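Local coordinates for protein EcmrR transcriptional regulator (Escherichia coli, PDB 6WL5) that probably senses multidrug-like compounds, binding the lipophilic cation cetyl-trimethyl-ammonium through its GyrI-like C-terminal domain, and activates transcription as a MerR family regulator, at residues 14-19 / 90-95; 53-58 / 73-78; 131-136 / 150-155. One frame throughout, in Å; residues are numbered along the deposited sequence.

Interaction 1 (14-19 / 90-95)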
loop_
_atom_site.group_PDB
_atom_site.type_symbol
_atom_site.label_atom_id
_atom_site.label_comp_id
_atom_site.label_asym_id
_atom_site.label_seq_id
_atom_site.Cartn_x
_atom_site.Cartn_y
_atom_site.Cartn_z
ATOM N N CYS A 14 12.537 1.154 -2.680
ATOM C CA CYS A 14 12.331 -0.059 -3.457
ATOM C C CYS A 14 11.980 0.301 -4.887
ATOM O O CYS A 14 11.513 1.400 -5.173
ATOM C CB CYS A 14 11.223 -0.920 -2.863
ATOM S SG CYS A 14 9.599 -0.128 -2.746
ATOM N N ILE A 15 12.246 -0.643 -5.790
ATOM C CA ILE A 15 11.819 -0.560 -7.177
ATOM C C ILE A 15 10.497 -1.287 -7.257
ATOM O O ILE A 15 10.361 -2.386 -6.701
ATOM C CB ILE A 15 12.827 -1.251 -8.106
ATOM C CG1 ILE A 15 14.236 -0.704 -7.887
ATOM C CG2 ILE A 15 12.377 -1.132 -9.579
ATOM C CD1 ILE A 15 15.304 -1.562 -8.544
ATOM N N VAL A 16 9.526 -0.682 -7.938
ATOM C CA VAL A 16 8.218 -1.281 -8.111
ATOM C C VAL A 16 7.787 -1.175 -9.568
ATOM O O VAL A 16 8.232 -0.304 -10.320
ATOM C CB VAL A 16 7.138 -0.611 -7.225
ATOM C CG1 VAL A 16 7.547 -0.631 -5.768
ATOM C CG2 VAL A 16 6.794 0.818 -7.691
ATOM N N TYR A 17 6.849 -2.037 -9.940
ATOM C CA TYR A 17 5.933 -1.724 -11.020
ATOM C C TYR A 17 4.659 -1.185 -10.406
ATOM O O TYR A 17 4.351 -1.484 -9.247
ATOM C CB TYR A 17 5.680 -2.897 -11.961
ATOM C CG TYR A 17 5.027 -4.132 -11.420
ATOM C CD1 TYR A 17 3.645 -4.226 -11.293
ATOM C CD2 TYR A 17 5.795 -5.238 -11.088
ATOM C CE1 TYR A 17 3.054 -5.404 -10.832
ATOM C CE2 TYR A 17 5.215 -6.394 -10.630
ATOM C CZ TYR A 17 3.861 -6.467 -10.496
ATOM O OH TYR A 17 3.349 -7.649 -10.052
ATOM N N SER A 18 3.968 -0.323 -11.157
ATOM C CA SER A 18 2.886 0.452 -10.567
ATOM C C SER A 18 1.905 0.928 -11.637
ATOM O O SER A 18 2.248 1.046 -12.821
ATOM C CB SER A 18 3.467 1.651 -9.805
ATOM O OG SER A 18 4.113 2.542 -10.713
ATOM N N LYS A 19 0.670 1.163 -11.211
ATOM C CA LYS A 19 -0.330 1.792 -12.049
ATOM C C LYS A 19 -1.183 2.695 -11.176
ATOM O O LYS A 19 -1.535 2.324 -10.065
ATOM C CB LYS A 19 -1.215 0.754 -12.779
ATOM C CG LYS A 19 -2.076 1.374 -13.868
ATOM C CD LYS A 19 -2.664 0.328 -14.797
ATOM C CE LYS A 19 -3.617 0.934 -15.820
ATOM N NZ LYS A 19 -4.022 -0.099 -16.830
ATOM N N GLN A 90 9.175 2.456 -11.241
ATOM C CA GLN A 90 9.665 3.639 -10.555
ATOM C C GLN A 90 10.296 3.221 -9.230
ATOM O O GLN A 90 10.082 2.114 -8.728
ATOM C CB GLN A 90 8.541 4.664 -10.364
ATOM C CG GLN A 90 7.447 4.202 -9.438
ATOM C CD GLN A 90 6.377 5.254 -9.223
ATOM O OE1 GLN A 90 6.641 6.358 -8.700
ATOM N NE2 GLN A 90 5.157 4.914 -9.585
ATOM N N VAL A 91 11.124 4.105 -8.688
ATOM C CA VAL A 91 11.695 3.914 -7.360
ATOM C C VAL A 91 10.809 4.644 -6.364
ATOM O O VAL A 91 10.558 5.842 -6.513
ATOM C CB VAL A 91 13.133 4.454 -7.297
ATOM C CG1 VAL A 91 13.659 4.387 -5.858
ATOM C CG2 VAL A 91 14.042 3.707 -8.277
ATOM N N ILE A 92 10.330 3.931 -5.350
ATOM C CA ILE A 92 9.527 4.521 -4.285
ATOM C C ILE A 92 10.481 4.876 -3.142
ATOM O O ILE A 92 11.180 3.982 -2.639
ATOM C CB ILE A 92 8.431 3.557 -3.816
ATOM C CG1 ILE A 92 7.480 3.163 -4.966
ATOM C CG2 ILE A 92 7.631 4.179 -2.675
ATOM C CD1 ILE A 92 6.796 4.308 -5.669
ATOM N N PRO A 93 10.545 6.131 -2.710
ATOM C CA PRO A 93 11.641 6.534 -1.822
ATOM C C PRO A 93 11.499 5.978 -0.413
ATOM O O PRO A 93 10.427 5.556 0.025
ATOM C CB PRO A 93 11.566 8.071 -1.830
ATOM C CG PRO A 93 10.088 8.347 -2.063
ATOM C CD PRO A 93 9.664 7.265 -3.055
ATOM N N ALA A 94 12.633 5.966 0.284
ATOM C CA ALA A 94 12.675 5.606 1.695
ATOM C C ALA A 94 11.888 6.602 2.534
ATOM O O ALA A 94 11.866 7.808 2.256
ATOM C CB ALA A 94 14.125 5.629 2.191
ATOM N N ILE A 95 11.275 6.097 3.608
ATOM C CA ILE A 95 10.492 6.924 4.520
ATOM C C ILE A 95 10.686 6.414 5.937
ATOM O O ILE A 95 11.109 5.279 6.171
ATOM C CB ILE A 95 8.971 6.912 4.236
ATOM C CG1 ILE A 95 8.420 5.460 4.256
ATOM C CG2 ILE A 95 8.676 7.620 2.940
ATOM C CD1 ILE A 95 6.921 5.411 4.144
#

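Interaction 2 (53-58 / 73-78). With 16A (cetyl-trimethyl-ammonium), chain F.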
loop_
_atom_site.group_PDB
_atom_site.type_symbol
_atom_site.label_atom_id
_atom_site.label_comp_id
_atom_site.label_asym_id
_atom_site.label_seq_id
_atom_site.Cartn_x
_atom_site.Cartn_y
_atom_site.Cartn_z
ATOM N N ALA A 53 8.054 -10.080 -0.038
ATOM C CA ALA A 53 7.236 -9.265 -0.897
ATOM C C ALA A 53 6.970 -7.903 -0.245
ATOM O O ALA A 53 6.953 -7.751 0.982
ATOM C CB ALA A 53 5.895 -9.965 -1.136
ATOM N N TYR A 54 6.697 -6.910 -1.084
ATOM C CA TYR A 54 6.200 -5.618 -0.607
ATOM C C TYR A 54 5.228 -5.102 -1.662
ATOM O O TYR A 54 5.637 -4.646 -2.732
ATOM C CB TYR A 54 7.343 -4.644 -0.373
ATOM C CG TYR A 54 6.996 -3.314 0.288
ATOM C CD1 TYR A 54 5.902 -3.166 1.124
ATOM C CD2 TYR A 54 7.806 -2.195 0.083
ATOM C CE1 TYR A 54 5.616 -1.943 1.744
ATOM C CE2 TYR A 54 7.523 -0.976 0.678
ATOM C CZ TYR A 54 6.429 -0.844 1.507
ATOM O OH TYR A 54 6.192 0.423 2.073
ATOM N N CYS A 55 3.944 -5.213 -1.369
ATOM C CA CYS A 55 2.871 -4.960 -2.323
ATOM C C CYS A 55 1.917 -4.010 -1.633
ATOM O O CYS A 55 1.412 -4.332 -0.564
ATOM C CB CYS A 55 2.172 -6.277 -2.642
ATOM S SG CYS A 55 0.733 -6.072 -3.705
ATOM N N PHE A 56 1.711 -2.823 -2.206
ATOM C CA PHE A 56 1.037 -1.789 -1.433
ATOM C C PHE A 56 0.366 -0.779 -2.345
ATOM O O PHE A 56 0.747 -0.588 -3.515
ATOM C CB PHE A 56 2.012 -1.043 -0.501
ATOM C CG PHE A 56 3.180 -0.428 -1.206
ATOM C CD1 PHE A 56 4.296 -1.195 -1.502
ATOM C CD2 PHE A 56 3.187 0.914 -1.562
ATOM C CE1 PHE A 56 5.404 -0.661 -2.158
ATOM C CE2 PHE A 56 4.304 1.474 -2.200
ATOM C CZ PHE A 56 5.422 0.677 -2.488
ATOM N N THR A 57 -0.667 -0.160 -1.804
ATOM C CA THR A 57 -1.323 0.964 -2.446
ATOM C C THR A 57 -0.808 2.252 -1.809
ATOM O O THR A 57 -0.780 2.381 -0.584
ATOM C CB THR A 57 -2.838 0.886 -2.259
ATOM O OG1 THR A 57 -3.304 -0.304 -2.899
ATOM C CG2 THR A 57 -3.558 2.128 -2.843
ATOM N N LEU A 58 -0.471 3.216 -2.652
ATOM C CA LEU A 58 -0.276 4.575 -2.210
ATOM C C LEU A 58 -1.584 5.337 -2.361
ATOM O O LEU A 58 -2.167 5.384 -3.459
ATOM C CB LEU A 58 0.807 5.230 -3.056
ATOM C CG LEU A 58 2.216 4.629 -2.938
ATOM C CD1 LEU A 58 3.181 5.284 -3.885
ATOM C CD2 LEU A 58 2.648 4.763 -1.515
ATOM N N PHE A 73 -1.292 1.494 -7.281
ATOM C CA PHE A 73 -0.911 0.155 -6.899
ATOM C C PHE A 73 0.555 -0.061 -7.215
ATOM O O PHE A 73 0.990 0.190 -8.351
ATOM C CB PHE A 73 -1.706 -0.883 -7.669
ATOM C CG PHE A 73 -1.315 -2.256 -7.324
ATOM C CD1 PHE A 73 -1.670 -2.793 -6.111
ATOM C CD2 PHE A 73 -0.504 -2.982 -8.171
ATOM C CE1 PHE A 73 -1.306 -4.085 -5.784
ATOM C CE2 PHE A 73 -0.150 -4.292 -7.869
ATOM C CZ PHE A 73 -0.542 -4.833 -6.663
ATOM N N CYS A 74 1.281 -0.617 -6.256
ATOM C CA CYS A 74 2.714 -0.867 -6.380
ATOM C C CYS A 74 3.093 -2.269 -5.928
ATOM O O CYS A 74 2.572 -2.789 -4.949
ATOM C CB CYS A 74 3.496 0.114 -5.503
ATOM S SG CYS A 74 3.248 1.854 -5.864
ATOM N N GLU A 75 4.018 -2.881 -6.644
ATOM C CA GLU A 75 4.543 -4.164 -6.234
ATOM C C GLU A 75 6.043 -4.150 -6.442
ATOM O O GLU A 75 6.530 -3.843 -7.532
ATOM C CB GLU A 75 3.838 -5.276 -7.030
ATOM C CG GLU A 75 4.063 -6.657 -6.503
ATOM C CD GLU A 75 2.905 -7.619 -6.777
ATOM O OE1 GLU A 75 2.924 -8.686 -6.127
ATOM O OE2 GLU A 75 2.026 -7.351 -7.668
ATOM N N ALA A 76 6.770 -4.503 -5.396
ATOM C CA ALA A 76 8.224 -4.407 -5.415
ATOM C C ALA A 76 8.872 -5.564 -6.164
ATOM O O ALA A 76 8.539 -6.741 -5.948
ATOM C CB ALA A 76 8.769 -4.367 -3.988
ATOM N N VAL A 77 9.872 -5.217 -6.982
ATOM C CA VAL A 77 10.628 -6.159 -7.792
ATOM C C VAL A 77 12.123 -5.954 -7.550
ATOM O O VAL A 77 12.564 -4.935 -7.025
ATOM C CB VAL A 77 10.317 -6.022 -9.303
ATOM C CG1 VAL A 77 8.879 -6.425 -9.622
ATOM C CG2 VAL A 77 10.604 -4.609 -9.759
ATOM N N ASN A 78 12.909 -6.959 -7.930
ATOM C CA ASN A 78 14.347 -6.840 -7.703
ATOM C C ASN A 78 15.026 -5.933 -8.724
ATOM O O ASN A 78 16.043 -5.314 -8.406
ATOM C CB ASN A 78 15.025 -8.211 -7.684
ATOM C CG ASN A 78 14.691 -9.004 -6.435
ATOM O OD1 ASN A 78 14.593 -8.470 -5.350
ATOM N ND2 ASN A 78 14.520 -10.302 -6.602
HETATM C C1 16A F . -14.357 -17.574 -7.083
HETATM C C2 16A F . -13.965 -16.576 -6.031
HETATM C C3 16A F . -13.006 -15.641 -6.742
HETATM C C4 16A F . -12.043 -15.049 -5.752
HETATM C C5 16A F . -11.010 -14.269 -6.526
HETATM C C6 16A F . -9.709 -14.273 -5.774
HETATM C C7 16A F . -8.670 -13.524 -6.556
HETATM C C8 16A F . -7.418 -13.361 -5.753
HETATM C C9 16A F . -6.360 -12.616 -6.546
HETATM C C10 16A F . -5.397 -11.986 -5.574
HETATM C C11 16A F . -4.575 -10.813 -6.125
HETATM C C12 16A F . -3.981 -10.205 -4.847
HETATM C C13 16A F . -2.907 -9.136 -4.996
HETATM C C14 16A F . -2.078 -8.907 -3.703
HETATM C C15 16A F . -0.715 -9.573 -3.853
HETATM C C16 16A F . -0.360 -10.716 -2.905
HETATM N N1 16A F . 0.984 -10.541 -2.314
HETATM C C17 16A F . 0.940 -9.602 -1.188
HETATM C C18 16A F . 1.403 -11.859 -1.832
HETATM C C19 16A F . 2.010 -10.053 -3.247
HETATM O O HOH W 1 6.808 -7.616 -3.912
#

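Interaction 3 (131-136 / 150-155). With 16A (cetyl-trimethyl-ammonium), chain E.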
loop_
_atom_site.group_PDB
_atom_site.type_symbol
_atom_site.label_atom_id
_atom_site.label_comp_id
_atom_site.label_asym_id
_atom_site.label_seq_id
_atom_site.Cartn_x
_atom_site.Cartn_y
_atom_site.Cartn_z
ATOM N N PRO A 131 0.036 7.919 2.560
ATOM C CA PRO A 131 -0.110 6.631 3.249
ATOM C C PRO A 131 0.044 5.443 2.311
ATOM O O PRO A 131 -0.356 5.492 1.150
ATOM C CB PRO A 131 -1.529 6.716 3.832
ATOM C CG PRO A 131 -1.719 8.234 4.069
ATOM C CD PRO A 131 -1.097 8.834 2.848
ATOM N N ARG A 132 0.644 4.378 2.834
ATOM C CA ARG A 132 0.771 3.106 2.128
ATOM C C ARG A 132 -0.038 2.026 2.830
ATOM O O ARG A 132 -0.094 1.976 4.066
ATOM C CB ARG A 132 2.239 2.667 2.093
ATOM C CG ARG A 132 3.251 3.751 1.765
ATOM C CD ARG A 132 4.638 3.217 1.514
ATOM N NE ARG A 132 5.516 4.302 1.097
ATOM C CZ ARG A 132 6.810 4.154 0.868
ATOM N NH1 ARG A 132 7.365 2.955 1.026
ATOM N NH2 ARG A 132 7.559 5.203 0.531
ATOM N N GLU A 133 -0.657 1.160 2.022
ATOM C CA GLU A 133 -1.508 0.082 2.511
ATOM C C GLU A 133 -0.906 -1.201 1.969
ATOM O O GLU A 133 -1.031 -1.494 0.782
ATOM C CB GLU A 133 -2.932 0.307 1.989
ATOM C CG GLU A 133 -3.986 -0.684 2.415
ATOM C CD GLU A 133 -5.350 -0.158 1.966
ATOM O OE1 GLU A 133 -5.956 0.574 2.758
ATOM O OE2 GLU A 133 -5.756 -0.437 0.802
ATOM N N SER A 134 -0.203 -1.940 2.821
ATOM C CA SER A 134 0.652 -3.048 2.420
ATOM C C SER A 134 -0.075 -4.369 2.670
ATOM O O SER A 134 -0.339 -4.727 3.830
ATOM C CB SER A 134 1.937 -2.986 3.245
ATOM O OG SER A 134 2.799 -4.054 2.913
ATOM N N TYR A 135 -0.307 -5.128 1.591
ATOM C CA TYR A 135 -1.114 -6.341 1.627
ATOM C C TYR A 135 -0.195 -7.518 1.927
ATOM O O TYR A 135 0.751 -7.777 1.175
ATOM C CB TYR A 135 -1.811 -6.555 0.273
ATOM C CG TYR A 135 -2.582 -5.295 -0.096
ATOM C CD1 TYR A 135 -3.697 -4.922 0.611
ATOM C CD2 TYR A 135 -2.147 -4.471 -1.122
ATOM C CE1 TYR A 135 -4.378 -3.737 0.316
ATOM C CE2 TYR A 135 -2.813 -3.317 -1.435
ATOM C CZ TYR A 135 -3.912 -2.935 -0.709
ATOM O OH TYR A 135 -4.535 -1.751 -1.053
ATOM N N ILE A 136 -0.478 -8.226 3.017
ATOM C CA ILE A 136 0.368 -9.330 3.477
ATOM C C ILE A 136 -0.349 -10.664 3.319
ATOM O O ILE A 136 0.018 -11.486 2.460
ATOM C CB ILE A 136 0.847 -9.065 4.927
ATOM C CG1 ILE A 136 1.618 -7.751 5.015
ATOM C CG2 ILE A 136 1.692 -10.221 5.445
ATOM C CD1 ILE A 136 1.794 -7.262 6.422
ATOM N N THR A 150 -2.940 -6.605 6.877
ATOM C CA THR A 150 -2.641 -5.456 6.033
ATOM C C THR A 150 -1.973 -4.436 6.925
ATOM O O THR A 150 -2.520 -4.072 7.976
ATOM C CB THR A 150 -3.948 -4.884 5.468
ATOM O OG1 THR A 150 -4.739 -5.928 4.868
ATOM C CG2 THR A 150 -3.729 -3.829 4.414
ATOM N N GLU A 151 -0.802 -3.969 6.520
ATOM C CA GLU A 151 -0.096 -2.979 7.306
ATOM C C GLU A 151 -0.329 -1.594 6.732
ATOM O O GLU A 151 -0.111 -1.365 5.535
ATOM C CB GLU A 151 1.403 -3.271 7.416
ATOM C CG GLU A 151 2.105 -2.256 8.308
ATOM C CD GLU A 151 3.501 -2.654 8.714
ATOM O OE1 GLU A 151 3.659 -3.488 9.643
ATOM O OE2 GLU A 151 4.448 -2.121 8.103
ATOM N N ILE A 152 -0.784 -0.684 7.583
ATOM C CA ILE A 152 -1.007 0.719 7.192
ATOM C C ILE A 152 0.198 1.530 7.653
ATOM O O ILE A 152 0.586 1.445 8.819
ATOM C CB ILE A 152 -2.322 1.293 7.753
ATOM C CG1 ILE A 152 -3.532 0.393 7.448
ATOM C CG2 ILE A 152 -2.534 2.697 7.166
ATOM C CD1 ILE A 152 -3.658 -0.049 5.997
ATOM N N GLN A 153 0.802 2.275 6.730
ATOM C CA GLN A 153 2.077 2.972 6.963
ATOM C C GLN A 153 1.909 4.456 6.660
ATOM O O GLN A 153 1.699 4.837 5.514
ATOM C CB GLN A 153 3.183 2.369 6.082
ATOM C CG GLN A 153 3.192 0.819 6.078
ATOM C CD GLN A 153 4.212 0.232 5.126
ATOM O OE1 GLN A 153 4.383 0.706 3.994
ATOM N NE2 GLN A 153 4.837 -0.867 5.545
ATOM N N PHE A 154 2.049 5.299 7.685
ATOM C CA PHE A 154 1.997 6.751 7.525
ATOM C C PHE A 154 3.409 7.327 7.495
ATOM O O PHE A 154 4.121 7.260 8.522
ATOM C CB PHE A 154 1.227 7.372 8.698
ATOM C CG PHE A 154 -0.276 7.431 8.521
ATOM C CD1 PHE A 154 -0.970 6.527 7.727
ATOM C CD2 PHE A 154 -0.995 8.410 9.158
ATOM C CE1 PHE A 154 -2.344 6.599 7.597
ATOM C CE2 PHE A 154 -2.366 8.498 9.009
ATOM C CZ PHE A 154 -3.041 7.589 8.225
ATOM N N PRO A 155 3.859 7.892 6.375
ATOM C CA PRO A 155 5.165 8.581 6.360
ATOM C C PRO A 155 5.115 9.796 7.267
ATOM O O PRO A 155 4.235 10.641 7.128
ATOM C CB PRO A 155 5.342 8.975 4.885
ATOM C CG PRO A 155 4.347 8.104 4.119
ATOM C CD PRO A 155 3.182 7.971 5.072
HETATM C C1 16A E . -3.823 17.199 9.817
HETATM C C2 16A E . -4.123 16.250 8.666
HETATM C C3 16A E . -5.511 15.628 8.792
HETATM C C4 16A E . -5.666 14.292 8.058
HETATM C C5 16A E . -4.720 14.067 6.876
HETATM C C6 16A E . -5.181 12.868 6.055
HETATM C C7 16A E . -4.607 12.784 4.652
HETATM C C8 16A E . -5.347 11.683 3.901
HETATM C C9 16A E . -4.377 10.709 3.290
HETATM C C10 16A E . -4.821 10.167 1.931
HETATM C C11 16A E . -6.187 9.495 1.889
HETATM C C12 16A E . -6.252 8.177 2.651
HETATM C C13 16A E . -7.444 7.375 2.126
HETATM C C14 16A E . -7.358 5.940 2.608
HETATM C C15 16A E . -8.632 5.175 2.290
HETATM C C16 16A E . -8.381 3.724 2.584
HETATM N N1 16A E . -9.602 2.906 2.509
HETATM C C17 16A E . -10.349 3.083 1.250
HETATM C C18 16A E . -9.092 1.531 2.630
HETATM C C19 16A E . -10.439 3.125 3.692
#

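Interaction 1 (14-19 / 90-95)
V16 lays its two methyl branches across the side chain of I92, the two groups crossing at about a right angle. CG2 of V16 makes the closest approach, 3.7 Å from I92 CG1, and also lies 3.9 Å from Q90 CG, so one methyl bridges two residues of the opposing strand. Farther along the same face C14 rests its sulfur 4.0 Å from I92 CB. On the reverse face I15 and V91 meet loosely, as a non-hydrogen-bonded pair. The backbones run antiparallel, with C14 facing I92 and V16 facing Q90 as hydrogen-bonded pairs; the bond from V16 N to Q90 O is 3.0 Å long.

Beyond this ladder Q90 reaches S18. Its CG stands between the backbone N and the carbonyl carbon (chi1 66°), and from there the chain extends until NE2 gives a 2.8 Å hydrogen bond to S18 OG. The hydroxyl lies in the plane of the amide, which fixes the rotation of that group. S18 OG also bonds to the backbone O of I88, and Q90 NE2 has a second acceptor in the carboxylate of E72. A leucine in place of Q90 would probably leave both S18 OG and the E72 carboxylate without their amide partner.

Strand 7-23 lies between strands 69-77 and 88-103 here: V16 also touches C74 and F56, I92 packs on F56 and L58 of strand 55-59, and Y17 turns to the other face against helix 34-43.

Interaction 2 (53-58 / 73-78)
C74 sets its CB over one face of the F56 ring, 3.7 Å from the ring centroid, a CH-pi contact within the beta hairpin of strands 55-59 and 69-77. CG of F56 stands between the backbone N and the carbonyl carbon (chi1 56°), on the side of the neighbouring strand. C74 SG stands obliquely to the same ring and touches L58 CD1, while F56 CD1 in turn lies over the centre of the Y54 ring. Y54 continues this face with its CB against A76 CB, and its hydroxyl bonds to Q153 and R132.

The opposite face repeats the sulfur-aromatic theme. C55 SG comes 3.5 Å from F73 CZ, again obliquely to the ring, and is 4.1 Å from E75 CD. The backbones of F56 and C74 form a hydrogen-bonded pair, with C74 N 2.8 Å from F56 O. Next to the bond from A76 N to Y54 O, a water accepts from Y54 N and donates to A76 O.

C55 and E75 line a cetyl-trimethyl-ammonium pocket. The carboxylate would probably draw the cationic head electrostatically: E75 OE1 lies 3.3 Å from the ligand methyl C19.

Interaction 3 (131-136 / 150-155)
E133 meets I152 and T150 through one methylene: its CG lies 3.7 Å from I152 CD1 and equally far from T150 CG2. E133 and I152 run side by side in the same direction; with CG anti to the backbone N (chi1 -178°), that methylene is the part of E133 that meets both. T150 CG2 also approaches Y135 CD1, obliquely to the ring. Just before the strand, P131 CB touches F154 CE1 at 3.9 Å.

On the other face R132 and Q153 cross, with Q153 OE1 3.5 Å from R132 CB and the guanidinium and amide planes 52° apart. Backbone bonds pair R132 with Q153 and S134 with E151; S134 N reaches E151 O at 2.8 Å.

A second shell orients these groups. Y135 OH gives E133 OE2 a 2.6 Å hydrogen bond at the anti lone pair, and Y59 bonds to the same oxygen, while Y113 holds OE1. In one of its two conformers E151 takes a hydrogen bond from Q153 NE2 on OE2, which also forms a salt bridge with K9. The guanidinium of R132 bonds to P93 O and Y54 OH.

P131 CG packs on the surfactant chain, and E133 OE1 lies 3.3 Å from methyl C18 of its ammonium head. This hairpin thus lines a pocket with an apolar run and a buried carboxylate, an arrangement suited to lipophilic cations and consistent with the drug-sensing role of a GyrI-like domain.

From the N terminus, strand 7-23 comes first, and interaction 1 closes a long loop when 90-95 returns to 14-19, with 70 residues between. Interaction 2 is nested inside that loop as a hairpin with 14 residues between 53-58 and 73-78, and strand 69-77 then pairs with strand 7-23. Interaction 3 follows in series, a second hairpin that opens only after interaction 1 has closed. None of the three cross. All belong to one antiparallel sheet: strand 55-59 joins interaction 2 to 132-137, and strand 149-158 adjoins strand 88-103, so the last hairpin meets both earlier contacts. The T57 and Y135 hydroxyls, hydrogen-bonded together, tie interactions 2 and 3.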